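Local structure of cytochrome c-550-like protein (Thermosynechococcus elongatus, 4LJI) at residues D5-V8 / I9-K13. The protein binds one haem c covalently, is probably a low-potential electron-transfer cytochrome, and can partially replace cytochrome c-550 (PsbV) of photosystem II. Residues are numbered along the deposited sequence; the frame is centred on the assembly and turned at random.
Sequences DNYV and IQYLK
The carbonyl oxygen Tyr7 O is gripped by the backbone N-H groups of Tyr11 and Leu12, which follow helix 6-10 in sequence. Tyr11 N donates to Tyr7 O at 2.8 Å from above the carbonyl plane, and Leu12 N donates to Tyr7 O at 3.1 Å within it. One residue earlier, Gln10 N gives Asn6 O a nearly straight bond of 2.9 Å. The same two residues also join through their amides: Asn6 ND2 hydrogen-bonds to Gln10 OE1 at 3.0 Å, the amide planes 71° apart. With CG anti to the backbone N (chi1 178°), the Tyr7 ring is carried toward the next turn and offers one face to Tyr11 CB, a CH-pi contact 3.9 Å from the ring centroid. Tyr7 CD1 meets the edge of the Tyr11 ring at CD2, 3.5 Å away, and Tyr7 CE2 touches Leu12 CD2. An alanine in place of Tyr7 would probably strip Tyr11 CB of its ring face and Leu12 CD2 of its contact with CE2. Leu12 also packs on Phe120 and Ala124, and Val8 on Leu36 and Thr37. Apolar packing, with the Asp5-Arg41 salt bridge and bonds from Arg123, thus holds segment 5-13 against helices 33-46 and 111-127, while the Asn6-Gln10 amide pair bridges its exposed side.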
loop_
_atom_site.group_PDB
_atom_site.type_symbol
_atom_site.label_atom_id
_atom_site.label_comp_id
_atom_site.label_asym_id
_atom_site.label_seq_id
_atom_site.Cartn_x
_atom_site.Cartn_y
_atom_site.Cartn_z
ATOM N N ASP A 5 17.651 8.246 -2.447
ATOM C CA ASP A 5 17.494 7.271 -1.384
ATOM C C ASP A 5 18.546 6.162 -1.488
ATOM O O ASP A 5 18.963 5.783 -2.577
ATOM C CB ASP A 5 16.063 6.733 -1.356
ATOM C CG ASP A 5 15.071 7.754 -0.801
ATOM O OD1 ASP A 5 15.387 8.969 -0.807
ATOM O OD2 ASP A 5 13.978 7.347 -0.357
ATOM N N ASN A 6 18.995 5.668 -0.333
ATOM C CA ASN A 6 20.040 4.648 -0.299
ATOM C C ASN A 6 19.664 3.407 -1.091
ATOM O O ASN A 6 20.513 2.816 -1.744
ATOM C CB ASN A 6 20.426 4.267 1.137
ATOM C CG ASN A 6 21.601 3.284 1.187
ATOM O OD1 ASN A 6 22.735 3.640 0.851
ATOM N ND2 ASN A 6 21.332 2.043 1.601
ATOM N N TYR A 7 18.389 3.034 -1.044
ATOM C CA TYR A 7 17.924 1.856 -1.778
ATOM C C TYR A 7 18.288 1.928 -3.254
ATOM O O TYR A 7 18.657 0.933 -3.858
ATOM C CB TYR A 7 16.425 1.628 -1.584
ATOM C CG TYR A 7 15.884 0.442 -2.359
ATOM C CD1 TYR A 7 15.933 -0.838 -1.825
ATOM C CD2 TYR A 7 15.356 0.598 -3.642
ATOM C CE1 TYR A 7 15.460 -1.924 -2.529
ATOM C CE2 TYR A 7 14.858 -0.480 -4.345
ATOM C CZ TYR A 7 14.917 -1.742 -3.779
ATOM O OH TYR A 7 14.436 -2.827 -4.467
ATOM N N VAL A 8 18.185 3.122 -3.823
ATOM C CA VAL A 8 18.538 3.331 -5.224
ATOM C C VAL A 8 20.049 3.201 -5.513
ATOM O O VAL A 8 20.467 2.627 -6.535
ATOM C CB VAL A 8 18.022 4.706 -5.693
ATOM C CG1 VAL A 8 18.641 5.047 -7.075
ATOM C CG2 VAL A 8 16.485 4.747 -5.654
ATOM N N ILE A 9 20.877 3.752 -4.631
ATOM C CA ILE A 9 22.326 3.634 -4.789
ATOM C C ILE A 9 22.788 2.183 -4.631
ATOM O O ILE A 9 23.479 1.651 -5.498
ATOM C CB ILE A 9 23.078 4.503 -3.767
ATOM C CG1 ILE A 9 22.651 5.960 -3.898
ATOM C CG2 ILE A 9 24.580 4.380 -3.956
ATOM C CD1 ILE A 9 22.870 6.501 -5.265
ATOM N N GLN A 10 22.384 1.553 -3.527
ATOM C CA GLN A 10 22.907 0.245 -3.122
ATOM C C GLN A 10 22.189 -0.953 -3.754
ATOM O O GLN A 10 22.813 -1.971 -4.066
ATOM C CB GLN A 10 22.891 0.115 -1.587
ATOM C CG GLN A 10 23.382 -1.242 -1.052
ATOM C CD GLN A 10 23.296 -1.350 0.471
ATOM O OE1 GLN A 10 22.995 -0.372 1.162
ATOM N NE2 GLN A 10 23.564 -2.548 0.999
ATOM N N TYR A 11 20.886 -0.839 -3.955
ATOM C CA TYR A 11 20.122 -1.978 -4.424
ATOM C C TYR A 11 19.692 -1.861 -5.885
ATOM O O TYR A 11 19.597 -2.866 -6.589
ATOM C CB TYR A 11 18.959 -2.266 -3.469
ATOM C CG TYR A 11 19.461 -2.758 -2.123
ATOM C CD1 TYR A 11 20.439 -3.737 -2.055
ATOM C CD2 TYR A 11 18.990 -2.222 -0.930
ATOM C CE1 TYR A 11 20.926 -4.190 -0.835
ATOM C CE2 TYR A 11 19.476 -2.669 0.302
ATOM C CZ TYR A 11 20.443 -3.653 0.338
ATOM O OH TYR A 11 20.939 -4.108 1.548
ATOM N N LEU A 12 19.451 -0.640 -6.357
ATOM C CA LEU A 12 19.242 -0.434 -7.786
ATOM C C LEU A 12 20.533 -0.103 -8.523
ATOM O O LEU A 12 20.542 -0.023 -9.757
ATOM C CB LEU A 12 18.242 0.675 -8.037
ATOM C CG LEU A 12 16.782 0.472 -7.586
ATOM C CD1 LEU A 12 15.866 1.552 -8.115
ATOM C CD2 LEU A 12 16.221 -0.902 -7.952
ATOM N N LYS A 13 21.613 0.092 -7.765
ATOM C CA LYS A 13 22.942 0.361 -8.320
ATOM C C LYS A 13 22.928 1.486 -9.350
ATOM O O LYS A 13 23.435 1.325 -10.456
ATOM C CB LYS A 13 23.562 -0.912 -8.930
ATOM C CG LYS A 13 23.814 -2.018 -7.931
ATOM C CD LYS A 13 23.854 -3.390 -8.600
ATOM C CE LYS A 13 23.559 -4.482 -7.571
ATOM N NZ LYS A 13 22.950 -5.718 -8.146
#